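Local coordinates for protein Lys-gingipain catalytic subunit (Porphyromonas gingivalis, PDB 6I9A) that cleaves proteins after lysine as a secreted cysteine endopeptidase of this oral bacterium, and may act as a virulence factor in periodontal disease, at residues A[26-29]-A[30-34]; A[137-141]-A[142-146]. One frame throughout, in Å; residues are numbered along the deposited sequence.

Contact 1 of 2, residues A[26-29]-A[30-34]; sequences EALK and PWLTW
L28 and W31, three residues apart on helix 25-37, lie side by side and point the same way, each with CG anti to its own backbone N (chi1 -162° and -175°). The L28 methyl CD1 meets the tryptophan obliquely, 3.7 Å from W31 CE3. One turn further on, the L32 side chain leans back across that of L28, bringing L32 CG to 3.9 Å from L28 CG. The proline exemplifies how a helix absorbs a residue that has no N-H: P30 CD sits 3.3 Å from A27 O where a donor would be, and the helix is kinked where P30 and W31 lack their bonds to the preceding turn. L28 O receives L32 N in a nearly straight bond of 3.0 Å and W31 N in a weak, bent one. On the outer side, T33 N bonds to K29 O, and T33 OG1 lies 3.0 Å from K29 O. K29 bends at its last torsion (chi4 55°), turning NZ back toward T33; a water is hydrogen-bonded to both K29 NZ and T33 OG1. W31 NE1 finds its partner in D362, while the leucines press on strand 40-46. L28, W31 and L32 form the sheet-facing side of the helix in a beta-alpha-beta crossover, here strand 14-20, helix 25-37 and strand 40-46.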
loop_
_atom_site.group_PDB
_atom_site.type_symbol
_atom_site.label_atom_id
_atom_site.label_comp_id
_atom_site.label_asym_id
_atom_site.label_seq_id
_atom_site.Cartn_x
_atom_site.Cartn_y
_atom_site.Cartn_z
ATOM N N GLU A 26 22.069 2.358 -5.429
ATOM C CA GLU A 26 22.407 3.455 -4.530
ATOM C C GLU A 26 21.173 4.214 -4.062
ATOM O O GLU A 26 21.043 4.503 -2.871
ATOM C CB GLU A 26 23.363 4.380 -5.275
ATOM C CG GLU A 26 23.771 5.623 -4.506
ATOM C CD GLU A 26 24.715 6.533 -5.276
ATOM O OE1 GLU A 26 24.801 6.422 -6.522
ATOM O OE2 GLU A 26 25.372 7.369 -4.621
ATOM N N ALA A 27 20.251 4.512 -4.997
ATOM C CA ALA A 27 19.046 5.253 -4.635
ATOM C C ALA A 27 18.155 4.469 -3.661
ATOM O O ALA A 27 17.454 5.069 -2.845
ATOM C CB ALA A 27 18.254 5.629 -5.894
ATOM N N LEU A 28 18.165 3.149 -3.765
ATOM C CA LEU A 28 17.285 2.344 -2.925
ATOM C C LEU A 28 17.780 2.267 -1.481
ATOM O O LEU A 28 16.985 1.997 -0.571
ATOM C CB LEU A 28 17.233 0.931 -3.535
ATOM C CG LEU A 28 16.120 -0.019 -3.154
ATOM C CD1 LEU A 28 14.753 0.595 -3.311
ATOM C CD2 LEU A 28 16.266 -1.316 -3.944
ATOM N N LYS A 29 19.093 2.458 -1.248
ATOM C CA LYS A 29 19.642 2.238 0.097
ATOM C C LYS A 29 18.876 2.946 1.249
ATOM O O LYS A 29 18.623 2.270 2.242
ATOM C CB LYS A 29 21.136 2.607 0.145
ATOM C CG LYS A 29 21.765 2.042 1.421
ATOM C CD LYS A 29 23.259 1.784 1.362
ATOM C CE LYS A 29 23.826 1.638 2.770
ATOM N NZ LYS A 29 23.141 0.596 3.603
ATOM N N PRO A 30 18.509 4.242 1.190
ATOM C CA PRO A 30 17.842 4.846 2.358
ATOM C C PRO A 30 16.496 4.199 2.657
ATOM O O PRO A 30 16.063 4.125 3.816
ATOM C CB PRO A 30 17.668 6.326 1.975
ATOM C CG PRO A 30 18.642 6.561 0.867
ATOM C CD PRO A 30 18.819 5.257 0.153
ATOM N N TRP A 31 15.820 3.689 1.600
ATOM C CA TRP A 31 14.528 3.018 1.806
ATOM C C TRP A 31 14.781 1.665 2.473
ATOM O O TRP A 31 14.084 1.320 3.453
ATOM C CB TRP A 31 13.848 2.863 0.446
ATOM C CG TRP A 31 12.455 2.301 0.465
ATOM C CD1 TRP A 31 11.286 2.985 0.710
ATOM C CD2 TRP A 31 12.066 0.964 0.103
ATOM N NE1 TRP A 31 10.200 2.146 0.513
ATOM C CE2 TRP A 31 10.658 0.912 0.125
ATOM C CE3 TRP A 31 12.774 -0.189 -0.265
ATOM C CZ2 TRP A 31 9.946 -0.246 -0.191
ATOM C CZ3 TRP A 31 12.077 -1.342 -0.593
ATOM C CH2 TRP A 31 10.673 -1.370 -0.541
ATOM N N LEU A 32 15.767 0.899 1.999
ATOM C CA LEU A 32 16.089 -0.381 2.650
ATOM C C LEU A 32 16.544 -0.187 4.095
ATOM O O LEU A 32 16.174 -0.960 4.985
ATOM C CB LEU A 32 17.202 -1.101 1.851
ATOM C CG LEU A 32 16.822 -1.471 0.414
ATOM C CD1 LEU A 32 18.050 -1.939 -0.325
ATOM C CD2 LEU A 32 15.649 -2.474 0.344
ATOM N N THR A 33 17.311 0.858 4.357
ATOM C CA THR A 33 17.782 1.139 5.724
ATOM C C THR A 33 16.587 1.314 6.654
ATOM O O THR A 33 16.509 0.725 7.727
ATOM C CB THR A 33 18.690 2.348 5.747
ATOM O OG1 THR A 33 19.866 2.041 4.984
ATOM C CG2 THR A 33 19.056 2.789 7.160
ATOM N N TRP A 34 15.634 2.174 6.245
ATOM C CA TRP A 34 14.438 2.428 7.070
ATOM C C TRP A 34 13.569 1.185 7.231
ATOM O O TRP A 34 13.098 0.903 8.325
ATOM C CB TRP A 34 13.655 3.596 6.496
ATOM C CG TRP A 34 12.278 3.763 7.053
ATOM C CD1 TRP A 34 11.120 3.681 6.327
ATOM C CD2 TRP A 34 11.878 3.954 8.420
ATOM N NE1 TRP A 34 10.037 3.899 7.128
ATOM C CE2 TRP A 34 10.467 4.054 8.425
ATOM C CE3 TRP A 34 12.577 4.093 9.644
ATOM C CZ2 TRP A 34 9.742 4.252 9.600
ATOM C CZ3 TRP A 34 11.844 4.270 10.802
ATOM C CH2 TRP A 34 10.454 4.368 10.779
HETATM O O HOH W 1 20.497 -0.518 3.824
#

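Contact 2 of 2, residues A[137-141]-A[142-146]; sequences LMYEK and ATMPD
Y139 O is gripped twice, weakly by A142 N at 3.2 Å and also by the hydroxyl of Y368. One residue earlier, M138 O takes T143 N at 3.1 Å, the donor approaching in the carbonyl plane on a lone pair. Together the two bonds define a Schellman motif, the standard way of closing an alpha-helix. A142 is its C-prime residue, with a positive phi of 53° that reverses the backbone into left-handed helical space. An alanine here pays a steric price, since A142 CB comes within 3.2 Å of K141 O.

The side chains fold over the closed end. M138 sets out with CG anti to its backbone N and bends at its third torsion (chi3 -75°), crossing T143 at a slant; M138 CG lies 3.5 Å from T143 OG1, and the terminal methyl stays close to the same hydroxyl. The T143 methyl turns instead to K141, with T143 CG2 3.8 Å from K141 CB. M144 doubles back through two bends, which lays M144 CE 3.9 Å from Y139 CA and obliquely beside the tyrosine ring. Meanwhile its CB meets the M138 sulfur. The M144 amide nitrogen is buried under this methionine packing and has no hydrogen-bond partner.

The cap thus turns helix 126-141, which follows strand 117-121 of the parallel sheet, into the loop leading to strand 152-157 of the mixed sheet. On its flank, the Y139 ring meets those of Y368 and Y274, the latter on strand 273-279; A142 touches L444 of the C-terminal Ig-like domain, and K141 rests on helix 25-37.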
loop_
_atom_site.group_PDB
_atom_site.type_symbol
_atom_site.label_atom_id
_atom_site.label_comp_id
_atom_site.label_asym_id
_atom_site.label_seq_id
_atom_site.Cartn_x
_atom_site.Cartn_y
_atom_site.Cartn_z
ATOM N N LEU A 137 9.448 8.117 3.285
ATOM C CA LEU A 137 10.184 8.312 4.537
ATOM C C LEU A 137 9.526 9.408 5.375
ATOM O O LEU A 137 9.367 9.252 6.589
ATOM C CB LEU A 137 11.654 8.691 4.239
ATOM C CG LEU A 137 12.524 7.574 3.655
ATOM C CD1 LEU A 137 13.902 8.083 3.283
ATOM C CD2 LEU A 137 12.675 6.450 4.682
ATOM N N MET A 138 9.152 10.526 4.737
ATOM C CA MET A 138 8.522 11.592 5.514
ATOM C C MET A 138 7.203 11.123 6.099
ATOM O O MET A 138 6.869 11.379 7.259
ATOM C CB MET A 138 8.293 12.824 4.640
ATOM C CG MET A 138 7.484 13.864 5.391
ATOM S SD MET A 138 7.557 15.534 4.729
ATOM C CE MET A 138 9.238 15.989 5.295
ATOM N N TYR A 139 6.428 10.364 5.291
ATOM C CA TYR A 139 5.131 9.922 5.769
ATOM C C TYR A 139 5.255 8.911 6.907
ATOM O O TYR A 139 4.623 9.050 7.970
ATOM C CB TYR A 139 4.344 9.302 4.588
ATOM C CG TYR A 139 2.920 8.944 4.963
ATOM C CD1 TYR A 139 1.894 9.896 4.872
ATOM C CD2 TYR A 139 2.594 7.664 5.415
ATOM C CE1 TYR A 139 0.605 9.584 5.224
ATOM C CE2 TYR A 139 1.292 7.341 5.767
ATOM C CZ TYR A 139 0.299 8.291 5.635
ATOM O OH TYR A 139 -0.990 7.960 5.957
ATOM N N GLU A 140 6.106 7.890 6.726
ATOM C CA GLU A 140 6.227 6.805 7.714
ATOM C C GLU A 140 6.969 7.215 8.990
ATOM O O GLU A 140 6.669 6.692 10.067
ATOM C CB GLU A 140 6.941 5.593 7.101
ATOM C CG GLU A 140 6.166 4.962 5.957
ATOM C CD GLU A 140 6.654 3.541 5.737
ATOM O OE1 GLU A 140 7.855 3.348 5.450
ATOM O OE2 GLU A 140 5.825 2.602 5.813
ATOM N N LYS A 141 7.947 8.118 8.855
ATOM C CA LYS A 141 8.663 8.641 10.026
ATOM C C LYS A 141 7.894 9.808 10.633
ATOM O O LYS A 141 8.253 10.281 11.731
ATOM C CB LYS A 141 10.060 9.114 9.648
ATOM C CG LYS A 141 10.946 7.944 9.221
ATOM C CD LYS A 141 12.352 8.491 8.966
ATOM C CE LYS A 141 13.366 7.417 8.716
ATOM N NZ LYS A 141 14.755 7.998 8.865
ATOM N N ALA A 142 6.811 10.273 9.947
ATOM C CA ALA A 142 5.963 11.373 10.423
ATOM C C ALA A 142 6.768 12.612 10.759
ATOM O O ALA A 142 6.587 13.233 11.800
ATOM C CB ALA A 142 5.102 10.939 11.608
ATOM N N THR A 143 7.614 13.012 9.785
ATOM C CA THR A 143 8.464 14.207 9.952
ATOM C C THR A 143 7.858 15.417 9.249
ATOM O O THR A 143 8.522 16.459 9.146
ATOM C CB THR A 143 9.867 13.911 9.398
ATOM O OG1 THR A 143 9.717 13.543 8.032
ATOM C CG2 THR A 143 10.606 12.867 10.205
ATOM N N MET A 144 6.587 15.327 8.794
ATOM C CA MET A 144 5.985 16.477 8.124
ATOM C C MET A 144 5.713 17.596 9.136
ATOM O O MET A 144 5.289 17.316 10.274
ATOM C CB MET A 144 4.679 16.050 7.401
ATOM C CG MET A 144 3.552 15.600 8.317
ATOM S SD MET A 144 3.699 13.919 9.035
ATOM C CE MET A 144 3.361 12.853 7.621
ATOM N N PRO A 145 5.877 18.875 8.699
ATOM C CA PRO A 145 5.586 20.024 9.613
ATOM C C PRO A 145 4.087 20.397 9.752
ATOM O O PRO A 145 3.738 21.177 10.663
ATOM C CB PRO A 145 6.339 21.185 8.974
ATOM C CG PRO A 145 6.364 20.870 7.510
ATOM C CD PRO A 145 6.502 19.324 7.436
ATOM N N ASP A 146 3.219 19.929 8.841
ATOM C CA ASP A 146 1.770 20.194 8.952
ATOM C C ASP A 146 1.068 18.827 9.050
ATOM O O ASP A 146 0.401 18.444 8.075
ATOM C CB ASP A 146 1.199 21.079 7.785
ATOM C CG ASP A 146 -0.323 21.310 7.907
ATOM O OD1 ASP A 146 -0.855 21.112 8.998
ATOM O OD2 ASP A 146 -0.984 21.688 6.870
#

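Overall arrangement
Contact 1 lies within one helix and contact 2 at the end of another, their centres about 17 Å apart, yet the two meet through W34. Its NE1 probably hydrogen-bonds E140 OE1 at 2.8 Å, a carboxylate oxygen that also forms a salt bridge with K35, while the K141 chain packs on its indole. Both contacts are partly buried and away from the active site and the metal sites. In 26-34 an ordinary helical ladder, interrupted by a proline, separates an apolar face against the sheet from a watered outer face. In 137-146 the backbone bonds instead terminate a helix, and two methionine side chains pack over the turn where the two catalytic-domain sheets are connected.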